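Local coordinates for K5 lyase (Enterobacteria phage k1-5, PDB 2X3H), which probably cleaves the glycosaminoglycan-like K5 capsular polysaccharide by elimination and has the build of a viral tail spike, at residues Val173-Val178 against Lys200-Ser205; Ser118-His123 against Asn143-Ser148; Ile232-Pro237 against Ile257-Gln262. All coordinates share one frame; numbering follows the deposited sequence.

Interaction 1 (Val173-Val178 against Lys200-Ser205)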
ATOM      1  N   VAL A 173       3.911  26.567  -4.325  1.00  6.29           N
ATOM      2  CA  VAL A 173       3.280  27.781  -3.830  1.00  6.50           C
ATOM      3  C   VAL A 173       3.090  27.734  -2.325  1.00  7.30           C
ATOM      4  O   VAL A 173       2.618  26.736  -1.776  1.00  6.36           O
ATOM      5  CB  VAL A 173       1.920  28.040  -4.516  1.00  7.26           C
ATOM      6  CG1 VAL A 173       1.271  29.321  -3.967  1.00  8.27           C
ATOM      7  CG2 VAL A 173       2.108  28.157  -6.020  1.00  7.93           C
ATOM      8  N   ASN A 174       3.476  28.822  -1.660  1.00  6.73           N
ATOM      9  CA  ASN A 174       3.274  28.971  -0.216  1.00  7.00           C
ATOM     10  C   ASN A 174       2.167  29.964   0.093  1.00  7.57           C
ATOM     11  O   ASN A 174       2.213  31.109  -0.360  1.00  9.22           O
ATOM     12  CB  ASN A 174       4.567  29.433   0.454  1.00  8.36           C
ATOM     13  CG  ASN A 174       5.719  28.482   0.205  1.00  9.56           C
ATOM     14  OD1 ASN A 174       5.584  27.269   0.378  1.00  8.24           O
ATOM     15  ND2 ASN A 174       6.867  29.024  -0.205  1.00 12.33           N
ATOM     16  N   PHE A 175       1.190  29.528   0.880  1.00  6.75           N
ATOM     17  CA  PHE A 175       0.073  30.382   1.269  1.00  7.05           C
ATOM     18  C   PHE A 175       0.265  30.804   2.713  1.00  8.29           C
ATOM     19  O   PHE A 175       0.377  29.955   3.603  1.00  8.15           O
ATOM     20  CB  PHE A 175      -1.254  29.635   1.099  1.00  7.47           C
ATOM     21  CG  PHE A 175      -1.598  29.349  -0.343  1.00  7.69           C
ATOM     22  CD1 PHE A 175      -1.308  28.104  -0.906  1.00  7.93           C
ATOM     23  CD2 PHE A 175      -2.184  30.321  -1.142  1.00  7.91           C
ATOM     24  CE1 PHE A 175      -1.606  27.827  -2.240  1.00  8.87           C
ATOM     25  CE2 PHE A 175      -2.491  30.063  -2.482  1.00  9.20           C
ATOM     26  CZ  PHE A 175      -2.199  28.813  -3.041  1.00  8.88           C
ATOM     27  N   SER A 176       0.305  32.113   2.950  1.00  8.75           N
ATOM     28  CA  SER A 176       0.643  32.619   4.280  1.00  9.90           C
ATOM     29  C   SER A 176      -0.446  33.521   4.858  1.00  9.95           C
ATOM     30  O   SER A 176      -1.251  34.097   4.108  1.00 10.10           O
ATOM     31  CB  SER A 176       1.965  33.382   4.229  1.00 11.39           C
ATOM     32  OG  SER A 176       1.892  34.450   3.306  1.00 14.33           O
ATOM     33  N   ASN A 177      -0.457  33.624   6.194  1.00 10.27           N
ATOM     34  CA  ASN A 177      -1.385  34.464   6.940  1.00 10.29           C
ATOM     35  C   ASN A 177      -2.842  34.142   6.609  1.00 10.25           C
ATOM     36  O   ASN A 177      -3.685  35.023   6.486  1.00  9.97           O
ATOM     37  CB  ASN A 177      -1.083  35.944   6.693  1.00 12.00           C
ATOM     38  CG  ASN A 177      -1.494  36.818   7.855  1.00 14.10           C
ATOM     39  OD1 ASN A 177      -1.421  36.397   9.018  1.00 15.32           O
ATOM     40  ND2 ASN A 177      -1.924  38.045   7.559  1.00 14.96           N
ATOM     41  N   VAL A 178      -3.126  32.858   6.451  1.00  9.21           N
ATOM     42  CA  VAL A 178      -4.466  32.423   6.043  1.00  8.30           C
ATOM     43  C   VAL A 178      -5.405  32.480   7.242  1.00  8.75           C
ATOM     44  O   VAL A 178      -5.047  32.013   8.334  1.00  9.54           O
ATOM     45  CB  VAL A 178      -4.423  30.981   5.497  1.00  8.33           C
ATOM     46  CG1 VAL A 178      -5.722  30.622   4.782  1.00  7.83           C
ATOM     47  CG2 VAL A 178      -3.242  30.817   4.565  1.00  8.30           C
ATOM     48  N   LYS A 200       0.826  20.667  -6.805  1.00  6.13           N
ATOM     49  CA  LYS A 200       1.917  19.963  -6.144  1.00  7.58           C
ATOM     50  C   LYS A 200       2.843  20.895  -5.387  1.00  7.69           C
ATOM     51  O   LYS A 200       3.146  21.999  -5.847  1.00  7.90           O
ATOM     52  CB  LYS A 200       2.711  19.138  -7.150  1.00  9.86           C
ATOM     53  CG  LYS A 200       3.176  19.904  -8.376  1.00 12.41           C
ATOM     54  CD  LYS A 200       3.489  18.929  -9.511  1.00 15.77           C
ATOM     55  CE  LYS A 200       3.958  19.647 -10.748  1.00 16.75           C
ATOM     56  NZ  LYS A 200       4.772  18.724 -11.598  1.00 17.98           N
ATOM     57  N   GLY A 201       3.296  20.445  -4.223  1.00  5.89           N
ATOM     58  CA  GLY A 201       4.233  21.247  -3.448  1.00  5.81           C
ATOM     59  C   GLY A 201       3.560  22.482  -2.900  1.00  5.82           C
ATOM     60  O   GLY A 201       3.964  23.604  -3.206  1.00  6.71           O
ATOM     61  N   ILE A 202       2.525  22.276  -2.095  1.00  5.48           N
ATOM     62  CA  ILE A 202       1.771  23.389  -1.547  1.00  4.69           C
ATOM     63  C   ILE A 202       1.964  23.458  -0.051  1.00  5.74           C
ATOM     64  O   ILE A 202       1.835  22.442   0.628  1.00  5.55           O
ATOM     65  CB  ILE A 202       0.273  23.192  -1.790  1.00  5.64           C
ATOM     66  CG1 ILE A 202      -0.016  23.012  -3.281  1.00  5.39           C
ATOM     67  CG2 ILE A 202      -0.537  24.316  -1.184  1.00  5.79           C
ATOM     68  CD1 ILE A 202       0.460  24.162  -4.181  1.00  6.87           C
ATOM     69  N   ARG A 203       2.276  24.652   0.453  1.00  5.41           N
ATOM     70  CA  ARG A 203       2.272  24.910   1.905  1.00  5.75           C
ATOM     71  C   ARG A 203       1.153  25.875   2.264  1.00  5.53           C
ATOM     72  O   ARG A 203       0.885  26.812   1.515  1.00  6.18           O
ATOM     73  CB  ARG A 203       3.592  25.523   2.370  1.00  5.32           C
ATOM     74  CG  ARG A 203       4.804  24.597   2.254  1.00  5.77           C
ATOM     75  CD  ARG A 203       6.002  25.154   3.039  1.00  6.67           C
ATOM     76  NE  ARG A 203       7.235  24.386   2.861  1.00  6.40           N
ATOM     77  CZ  ARG A 203       8.083  24.547   1.848  1.00  6.05           C
ATOM     78  NH1 ARG A 203       7.814  25.434   0.885  1.00  7.03           N
ATOM     79  NH2 ARG A 203       9.200  23.813   1.775  1.00  6.24           N
ATOM     80  N   GLY A 204       0.507  25.641   3.402  1.00  5.98           N
ATOM     81  CA  GLY A 204      -0.531  26.543   3.914  1.00  6.79           C
ATOM     82  C   GLY A 204      -0.376  26.675   5.413  1.00  8.34           C
ATOM     83  O   GLY A 204      -0.171  25.672   6.102  1.00  7.84           O
ATOM     84  N   SER A 205      -0.452  27.906   5.920  1.00  8.78           N
ATOM     85  CA  SER A 205      -0.383  28.158   7.353  1.00 10.09           C
ATOM     86  C   SER A 205      -1.580  28.995   7.812  1.00  9.70           C
ATOM     87  O   SER A 205      -1.668  30.185   7.498  1.00 10.29           O
ATOM     88  CB  SER A 205       0.917  28.878   7.701  1.00 12.92           C
ATOM     89  OG  SER A 205       1.020  29.073   9.105  1.00 17.04           O
TER
HETATM   90  O   HOH W   1       5.563  25.169  -1.502  1.00  9.29           O
HETATM   91  O   HOH W   2       9.816  27.296  -0.490  1.00 13.48           O

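Interaction 2 (Ser118-His123 against Asn143-Ser148)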
ATOM      1  N   SER A 118      10.944  34.179  -4.632  1.00 10.07           N
ATOM      2  CA  SER A 118      11.156  35.405  -3.861  1.00 10.85           C
ATOM      3  C   SER A 118      10.025  36.420  -3.966  1.00 10.92           C
ATOM      4  O   SER A 118       9.997  37.401  -3.212  1.00 12.48           O
ATOM      5  CB  SER A 118      12.477  36.069  -4.248  1.00 10.47           C
ATOM      6  OG  SER A 118      12.426  36.540  -5.584  1.00 10.54           O
ATOM      7  N   GLY A 119       9.104  36.207  -4.902  1.00  9.64           N
ATOM      8  CA  GLY A 119       7.949  37.085  -5.017  1.00  9.70           C
ATOM      9  C   GLY A 119       6.885  36.761  -3.982  1.00  9.98           C
ATOM     10  O   GLY A 119       6.620  35.586  -3.690  1.00  9.23           O
ATOM     11  N   VAL A 120       6.293  37.805  -3.404  1.00  9.57           N
ATOM     12  CA  VAL A 120       5.163  37.658  -2.494  1.00 10.36           C
ATOM     13  C   VAL A 120       4.007  38.503  -3.011  1.00 11.13           C
ATOM     14  O   VAL A 120       4.165  39.708  -3.201  1.00 11.34           O
ATOM     15  CB  VAL A 120       5.510  38.148  -1.073  1.00 10.73           C
ATOM     16  CG1 VAL A 120       4.296  37.989  -0.136  1.00 11.08           C
ATOM     17  CG2 VAL A 120       6.734  37.415  -0.540  1.00 11.76           C
ATOM     18  N   LEU A 121       2.859  37.874  -3.260  1.00 10.96           N
ATOM     19  CA  LEU A 121       1.663  38.615  -3.626  1.00 10.88           C
ATOM     20  C   LEU A 121       0.880  38.882  -2.355  1.00 11.97           C
ATOM     21  O   LEU A 121       0.316  37.966  -1.754  1.00 11.51           O
ATOM     22  CB  LEU A 121       0.817  37.834  -4.634  1.00 11.29           C
ATOM     23  CG  LEU A 121       1.463  37.684  -6.014  1.00 12.85           C
ATOM     24  CD1 LEU A 121       0.586  36.854  -6.948  1.00 12.90           C
ATOM     25  CD2 LEU A 121       1.725  39.056  -6.622  1.00 13.38           C
ATOM     26  N   SER A 122       0.871  40.139  -1.925  1.00 11.56           N
ATOM     27  CA  SER A 122       0.257  40.492  -0.646  1.00 12.04           C
ATOM     28  C   SER A 122      -1.083  41.193  -0.827  1.00 12.60           C
ATOM     29  O   SER A 122      -1.140  42.338  -1.295  1.00 12.98           O
ATOM     30  CB  SER A 122       1.211  41.367   0.168  1.00 13.53           C
ATOM     31  OG  SER A 122       0.616  41.766   1.388  1.00 13.81           O
ATOM     32  N   HIS A 123      -2.156  40.507  -0.448  1.00 12.09           N
ATOM     33  CA  HIS A 123      -3.507  41.020  -0.628  1.00 12.16           C
ATOM     34  C   HIS A 123      -3.690  42.332   0.131  1.00 12.61           C
ATOM     35  O   HIS A 123      -3.505  42.396   1.353  1.00 12.89           O
ATOM     36  CB  HIS A 123      -4.543  39.981  -0.181  1.00 12.09           C
ATOM     37  CG  HIS A 123      -5.919  40.203  -0.739  1.00 11.74           C
ATOM     38  ND1 HIS A 123      -7.036  39.583  -0.219  1.00 11.04           N
ATOM     39  CD2 HIS A 123      -6.359  40.965  -1.770  1.00 11.40           C
ATOM     40  CE1 HIS A 123      -8.105  39.954  -0.905  1.00 11.42           C
ATOM     41  NE2 HIS A 123      -7.720  40.788  -1.856  1.00 12.08           N
ATOM     42  N   ASN A 143       6.245  28.771  -7.771  1.00  7.34           N
ATOM     43  CA  ASN A 143       7.384  29.362  -7.056  1.00  7.75           C
ATOM     44  C   ASN A 143       7.091  30.749  -6.480  1.00  7.82           C
ATOM     45  O   ASN A 143       7.859  31.702  -6.679  1.00  8.74           O
ATOM     46  CB  ASN A 143       8.609  29.418  -7.982  1.00  9.00           C
ATOM     47  CG  ASN A 143       8.896  28.085  -8.670  1.00 10.80           C
ATOM     48  OD1 ASN A 143       8.720  27.011  -8.092  1.00 11.06           O
ATOM     49  ND2 ASN A 143       9.367  28.156  -9.913  1.00 11.82           N
ATOM     50  N   ILE A 144       6.003  30.857  -5.736  1.00  7.28           N
ATOM     51  CA  ILE A 144       5.551  32.163  -5.266  1.00  7.93           C
ATOM     52  C   ILE A 144       4.806  32.014  -3.940  1.00  8.20           C
ATOM     53  O   ILE A 144       4.335  30.928  -3.600  1.00  7.42           O
ATOM     54  CB  ILE A 144       4.659  32.836  -6.356  1.00  8.35           C
ATOM     55  CG1 ILE A 144       4.535  34.347  -6.124  1.00  9.28           C
ATOM     56  CG2 ILE A 144       3.284  32.158  -6.446  1.00  8.55           C
ATOM     57  CD1 ILE A 144       4.237  35.120  -7.421  1.00 10.89           C
ATOM     58  N   THR A 145       4.733  33.102  -3.190  1.00  7.50           N
ATOM     59  CA  THR A 145       3.970  33.139  -1.953  1.00  8.52           C
ATOM     60  C   THR A 145       2.747  34.024  -2.163  1.00  9.27           C
ATOM     61  O   THR A 145       2.840  35.064  -2.815  1.00  9.44           O
ATOM     62  CB  THR A 145       4.832  33.712  -0.817  1.00 10.04           C
ATOM     63  OG1 THR A 145       5.948  32.837  -0.589  1.00 10.42           O
ATOM     64  CG2 THR A 145       4.007  33.868   0.457  1.00 10.18           C
ATOM     65  N   VAL A 146       1.610  33.588  -1.630  1.00  8.49           N
ATOM     66  CA  VAL A 146       0.371  34.367  -1.640  1.00  8.10           C
ATOM     67  C   VAL A 146      -0.032  34.641  -0.199  1.00  9.43           C
ATOM     68  O   VAL A 146      -0.324  33.720   0.563  1.00  8.58           O
ATOM     69  CB  VAL A 146      -0.745  33.629  -2.409  1.00  7.33           C
ATOM     70  CG1 VAL A 146      -2.056  34.429  -2.398  1.00  6.95           C
ATOM     71  CG2 VAL A 146      -0.292  33.346  -3.840  1.00  7.87           C
ATOM     72  N   GLU A 147      -0.006  35.917   0.177  1.00  9.53           N
ATOM     73  CA  GLU A 147      -0.270  36.326   1.544  1.00 12.30           C
ATOM     74  C   GLU A 147      -1.634  36.995   1.671  1.00 11.52           C
ATOM     75  O   GLU A 147      -1.977  37.874   0.882  1.00 11.84           O
ATOM     76  CB  GLU A 147       0.814  37.303   2.014  1.00 13.61           C
ATOM     77  CG  GLU A 147       0.606  37.764   3.444  1.00 17.15           C
ATOM     78  CD  GLU A 147       1.724  38.639   3.984  1.00 20.10           C
ATOM     79  OE1 GLU A 147       2.728  38.884   3.271  1.00 21.01           O
ATOM     80  OE2 GLU A 147       1.588  39.081   5.152  1.00 22.63           O
ATOM     81  N   SER A 148      -2.385  36.588   2.668  1.00 11.20           N
ATOM     82  CA  SER A 148      -3.678  37.212   2.927  1.00 12.36           C
ATOM     83  C   SER A 148      -3.526  38.286   4.019  1.00 12.27           C
ATOM     84  O   SER A 148      -2.539  38.286   4.756  1.00 12.14           O
ATOM     85  CB  SER A 148      -4.700  36.121   3.300  1.00 14.10           C
ATOM     86  OG  SER A 148      -5.979  36.647   3.577  1.00 16.80           O
TER
HETATM   87  O   HOH W   3       8.059  33.770  -2.254  1.00 12.99           O
HETATM   88  O   HOH W   4      -6.570  36.910   0.717  1.00 11.76           O

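Interaction 3 (Ile232-Pro237 against Ile257-Gln262)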
ATOM      1  N   ILE A 232       1.586  20.422   2.599  1.00  5.07           N
ATOM      2  CA  ILE A 232       1.858  20.541   4.030  1.00  5.67           C
ATOM      3  C   ILE A 232       0.994  21.666   4.565  1.00  6.15           C
ATOM      4  O   ILE A 232       1.208  22.839   4.225  1.00  7.02           O
ATOM      5  CB  ILE A 232       3.349  20.842   4.334  1.00  6.05           C
ATOM      6  CG1 ILE A 232       4.268  19.835   3.620  1.00  6.83           C
ATOM      7  CG2 ILE A 232       3.572  20.849   5.840  1.00  6.92           C
ATOM      8  CD1 ILE A 232       5.766  20.065   3.840  1.00  6.73           C
ATOM      9  N   ALA A 233      -0.000  21.318   5.374  1.00  5.65           N
ATOM     10  CA  ALA A 233      -0.974  22.301   5.844  1.00  5.22           C
ATOM     11  C   ALA A 233      -0.990  22.338   7.355  1.00  6.77           C
ATOM     12  O   ALA A 233      -1.031  21.288   7.993  1.00  7.07           O
ATOM     13  CB  ALA A 233      -2.367  21.946   5.313  1.00  6.12           C
ATOM     14  N   LYS A 234      -0.983  23.547   7.921  1.00  6.42           N
ATOM     15  CA  LYS A 234      -0.955  23.702   9.370  1.00  6.72           C
ATOM     16  C   LYS A 234      -2.159  24.462   9.918  1.00  7.05           C
ATOM     17  O   LYS A 234      -2.473  25.564   9.456  1.00  7.07           O
ATOM     18  CB  LYS A 234       0.348  24.377   9.796  1.00  8.65           C
ATOM     19  CG  LYS A 234       1.536  23.468   9.526  1.00 10.42           C
ATOM     20  CD  LYS A 234       2.860  24.102   9.829  1.00 12.29           C
ATOM     21  CE  LYS A 234       3.949  23.029   9.731  1.00 12.77           C
ATOM     22  NZ  LYS A 234       5.280  23.639   9.575  1.00 13.91           N
ATOM     23  N   ASN A 235      -2.828  23.848  10.893  1.00  7.12           N
ATOM     24  CA  ASN A 235      -3.860  24.491  11.702  1.00  8.21           C
ATOM     25  C   ASN A 235      -5.171  24.797  10.996  1.00  8.09           C
ATOM     26  O   ASN A 235      -5.946  25.623  11.477  1.00  8.34           O
ATOM     27  CB  ASN A 235      -3.357  25.800  12.323  1.00 10.51           C
ATOM     28  CG  ASN A 235      -2.040  25.650  13.041  1.00 14.11           C
ATOM     29  OD1 ASN A 235      -1.080  26.350  12.722  1.00 17.82           O
ATOM     30  ND2 ASN A 235      -1.995  24.777  14.032  1.00 15.29           N
ATOM     31  N   TYR A 236      -5.441  24.140   9.878  1.00  6.55           N
ATOM     32  CA  TYR A 236      -6.718  24.378   9.197  1.00  6.42           C
ATOM     33  C   TYR A 236      -7.885  23.684   9.896  1.00  6.53           C
ATOM     34  O   TYR A 236      -7.716  22.616  10.492  1.00  6.75           O
ATOM     35  CB  TYR A 236      -6.665  23.938   7.735  1.00  6.43           C
ATOM     36  CG  TYR A 236      -5.887  24.862   6.813  1.00  6.29           C
ATOM     37  CD1 TYR A 236      -4.507  24.770   6.715  1.00  5.82           C
ATOM     38  CD2 TYR A 236      -6.538  25.802   6.012  1.00  6.34           C
ATOM     39  CE1 TYR A 236      -3.791  25.585   5.861  1.00  6.01           C
ATOM     40  CE2 TYR A 236      -5.820  26.635   5.145  1.00  6.56           C
ATOM     41  CZ  TYR A 236      -4.451  26.518   5.076  1.00  6.38           C
ATOM     42  OH  TYR A 236      -3.720  27.295   4.225  1.00  7.18           O
ATOM     43  N   PRO A 237      -9.081  24.298   9.838  1.00  7.23           N
ATOM     44  CA  PRO A 237     -10.246  23.721  10.504  1.00  7.60           C
ATOM     45  C   PRO A 237     -11.023  22.679   9.686  1.00  8.06           C
ATOM     46  O   PRO A 237     -10.431  21.686   9.262  1.00  8.44           O
ATOM     47  CB  PRO A 237     -11.093  24.959  10.850  1.00  7.91           C
ATOM     48  CG  PRO A 237     -10.786  25.914   9.754  1.00  7.62           C
ATOM     49  CD  PRO A 237      -9.389  25.619   9.251  1.00  7.28           C
ATOM     50  N   ILE A 257       0.517  16.117   4.390  1.00  4.22           N
ATOM     51  CA  ILE A 257       0.785  16.284   5.820  1.00  4.88           C
ATOM     52  C   ILE A 257      -0.143  17.368   6.358  1.00  4.71           C
ATOM     53  O   ILE A 257      -0.155  18.493   5.838  1.00  5.43           O
ATOM     54  CB  ILE A 257       2.246  16.728   6.084  1.00  6.13           C
ATOM     55  CG1 ILE A 257       3.232  15.730   5.491  1.00  6.26           C
ATOM     56  CG2 ILE A 257       2.487  16.972   7.589  1.00  6.77           C
ATOM     57  CD1 ILE A 257       4.703  16.107   5.705  1.00  7.27           C
ATOM     58  N   GLY A 258      -0.924  17.030   7.380  1.00  4.41           N
ATOM     59  CA  GLY A 258      -1.740  18.023   8.081  1.00  4.82           C
ATOM     60  C   GLY A 258      -1.312  18.017   9.527  1.00  5.59           C
ATOM     61  O   GLY A 258      -1.314  16.965  10.167  1.00  6.24           O
ATOM     62  N   ALA A 259      -0.908  19.182  10.032  1.00  5.09           N
ATOM     63  CA  ALA A 259      -0.541  19.330  11.432  1.00  6.11           C
ATOM     64  C   ALA A 259      -1.566  20.187  12.167  1.00  6.22           C
ATOM     65  O   ALA A 259      -1.886  21.303  11.734  1.00  6.68           O
ATOM     66  CB  ALA A 259       0.868  19.929  11.562  1.00  6.15           C
ATOM     67  N   ASP A 260      -2.085  19.658  13.277  1.00  6.43           N
ATOM     68  CA  ASP A 260      -3.079  20.361  14.108  1.00  6.88           C
ATOM     69  C   ASP A 260      -4.317  20.866  13.336  1.00  6.68           C
ATOM     70  O   ASP A 260      -4.903  21.903  13.675  1.00  7.59           O
ATOM     71  CB  ASP A 260      -2.400  21.508  14.871  1.00  8.42           C
ATOM     72  CG  ASP A 260      -1.134  21.046  15.599  1.00 11.09           C
ATOM     73  OD1 ASP A 260      -1.254  20.218  16.521  1.00 12.55           O
ATOM     74  OD2 ASP A 260      -0.029  21.504  15.245  1.00 13.56           O
ATOM     75  N   CYS A 261      -4.710  20.118  12.307  1.00  6.19           N
ATOM     76  CA  CYS A 261      -5.926  20.390  11.537  1.00  6.21           C
ATOM     77  C   CYS A 261      -7.124  19.665  12.141  1.00  6.39           C
ATOM     78  O   CYS A 261      -6.942  18.685  12.864  1.00  7.02           O
ATOM     79  CB  CYS A 261      -5.753  19.902  10.102  1.00  6.97           C
ATOM     80  SG  CYS A 261      -4.426  20.713   9.183  1.00  8.21           S
ATOM     81  N   GLN A 262      -8.347  20.081  11.820  1.00  6.16           N
ATOM     82  CA  GLN A 262      -9.501  19.351  12.364  1.00  6.28           C
ATOM     83  C   GLN A 262      -9.572  17.957  11.743  1.00  5.71           C
ATOM     84  O   GLN A 262      -9.730  16.960  12.448  1.00  6.34           O
ATOM     85  CB  GLN A 262     -10.823  20.093  12.148  1.00  7.11           C
ATOM     86  CG  GLN A 262     -11.990  19.461  12.898  1.00  7.99           C
ATOM     87  CD  GLN A 262     -13.261  20.290  12.811  1.00  8.07           C
ATOM     88  OE1 GLN A 262     -13.213  21.478  12.493  1.00  9.08           O
ATOM     89  NE2 GLN A 262     -14.410  19.660  13.088  1.00  9.16           N
TER

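Interaction 1 (Val173-Val178 against Lys200-Ser205)
Val173-Ser176 and Ile202-Ser205 run as parallel neighbouring strands, with short axes 4.7 Å apart and 6° from parallel. Both backbone polar atoms of Arg203 bond the 173-178 strand: its N donates to Val173 O, and its O accepts from Phe175 N at 2.8 Å. The pairing goes on through Ser205 N to Phe175 O and, past the corner at Asn177, through Val178 N to Ser205 O.

One sheet face carries Asn174 and Arg203. Their side chains lie alongside each other and point the same way. Arg203 NH1 donates to Asn174 OD1 over 2.9 Å at an N-H...O angle of 159°. OD1 lies at the guanidinium edge, in its plane, while the amide plane is turned 45° from it. Asn174 OD1 also rests 3.3 Å from Arg203 CB. Water 1 sits between Asn174 OD1 and Gly201 O, 2.8 Å from each.

The other face carries Val173, Phe175 and Ile202 and is buried. Ile202 CG2 meets the rim of the Phe175 ring, 3.8 Å from CE1 and in the ring plane. Val173 CG1 lies over one face of the same ring, toward its rim. Ile202 CD1 reaches Val173 CB at 4.2 Å.

The rest of the guanidinium turns to the second subunit, where NE bonds Gly196 O and NH2 bonds Thr169 OG1. Arg203 therefore ties an intrachain strand pair to the trimer interface. The side-chain amide oxygen OD1 of Asn174 holds the NH1 edge of the guanidinium. Asp167 of the second subunit forms a long, weak ion pair with NE and may help to offset the positive charge.

Interaction 2 (Ser118-His123 against Asn143-Ser148)
Leu121 and Ile144 make the close-packed side of this parallel strand pair. Ile144 CD1 lies 4.0 Å from Leu121 CG and 4.1 Å from Leu121 CD1. With Ile144 CG1 trans to its backbone N (chi1 -162°), that branch reaches across the strands and also comes 3.4 Å from Gly119 O. Leu113 and Tyr130 pack against this buried face.

The backbones are joined by four nearly straight hydrogen bonds. Thr145 N donates to Gly119 O, and Leu121 N to Thr145 O at 2.8 Å. Glu147 N donates to Leu121 O at 2.8 Å, and His123 N to Glu147 O.

The opposite face is partly exposed and looser. Val120 and Thr145 stand side by side, with CG2 of Val120 4.2 Å from CB of Thr145. The extended Glu147 side chain passes obliquely by Val120, bringing OE1 within 3.9 Å of Val120 CG1. Water 3 donates to Gly119 O and is hydrogen-bonded to Thr145 OG1.

The C-terminal end of the pair is buried again. There water 4 links His123 ND1 to Ser148 OG, while the His123 ring stacks on Tyr130.

Gly119 O thus serves both a strand bond and a water. The contact joins successive coils of the beta-helix through backbone bonds and an apolar inner face, and leaves the Thr145 and Ser122 hydroxyls and the Glu147 carboxylate on the partly exposed face.

Interaction 3 (Ile232-Pro237 against Ile257-Gln262)
Ala233 is bonded to the neighbouring parallel strand through both its N and its O. Its N donates to Ile257 O, and its O accepts from Ala259 N, each at 2.9 Å. Asn235 N continues the series to Ala259 O at 2.8 Å. Beyond the strands, Gln262 N donates to Tyr236 O, so the pairing carries on into the turns.

Weaker polar contacts centre on Cys261. With SG beside its own backbone N (chi1 -62°), the sulfur receives a weak bond from Tyr236 N at 3.6 Å and lies equally far from Ala233 O. A CA-H...O contact runs from Cys261 CA to Tyr236 O. The Asn235 and Asp260 side chains lie side by side and point the same way, their amide and carboxylate planes only 11° apart. Asn235 ND2 lies 3.4 Å from Asp260 CB. The carbonyl oxygen of Asp260 is buried without a polar partner, though Asn235 CA makes a CA-H...O contact to it.

Apolar contacts are few. Ile232 CG1 lies 4.3 Å from Ile257 CD1, and Lys234 CG rests on Ala259 CB. The two isoleucines also pack on Leu227 of the second subunit, and Lys234 NZ forms a salt bridge with Asp195 of the second subunit. Tyr236 OH bonds Ser184 OG.

An isoleucine over an isoleucine, parallel strands in register and a matching turn after each are typical of a right-handed parallel beta-helix. Here two successive coils also help to build the trimer interface, as in phage tail spikes.

The three contacts come in series along the chain: interaction 2, then interaction 1, then interaction 3. Each joins successive coils of one parallel beta-helix, and their strands stand side by side in the order 119-123, 144-147, 168-178, 198-206, 227-234 and 252-259. The centres of interactions 2 and 1 are 10 Å apart, and those of 1 and 3 are 11 Å apart. Backbone bonds join neighbours: Asn174 to Val146, and Ile202 to Ile232. Interactions 2 and 3 do not touch; their nearest atoms are about 8 Å apart. All three reach the second subunit. This flank of the beta-helix therefore contributes to the association of the three chains.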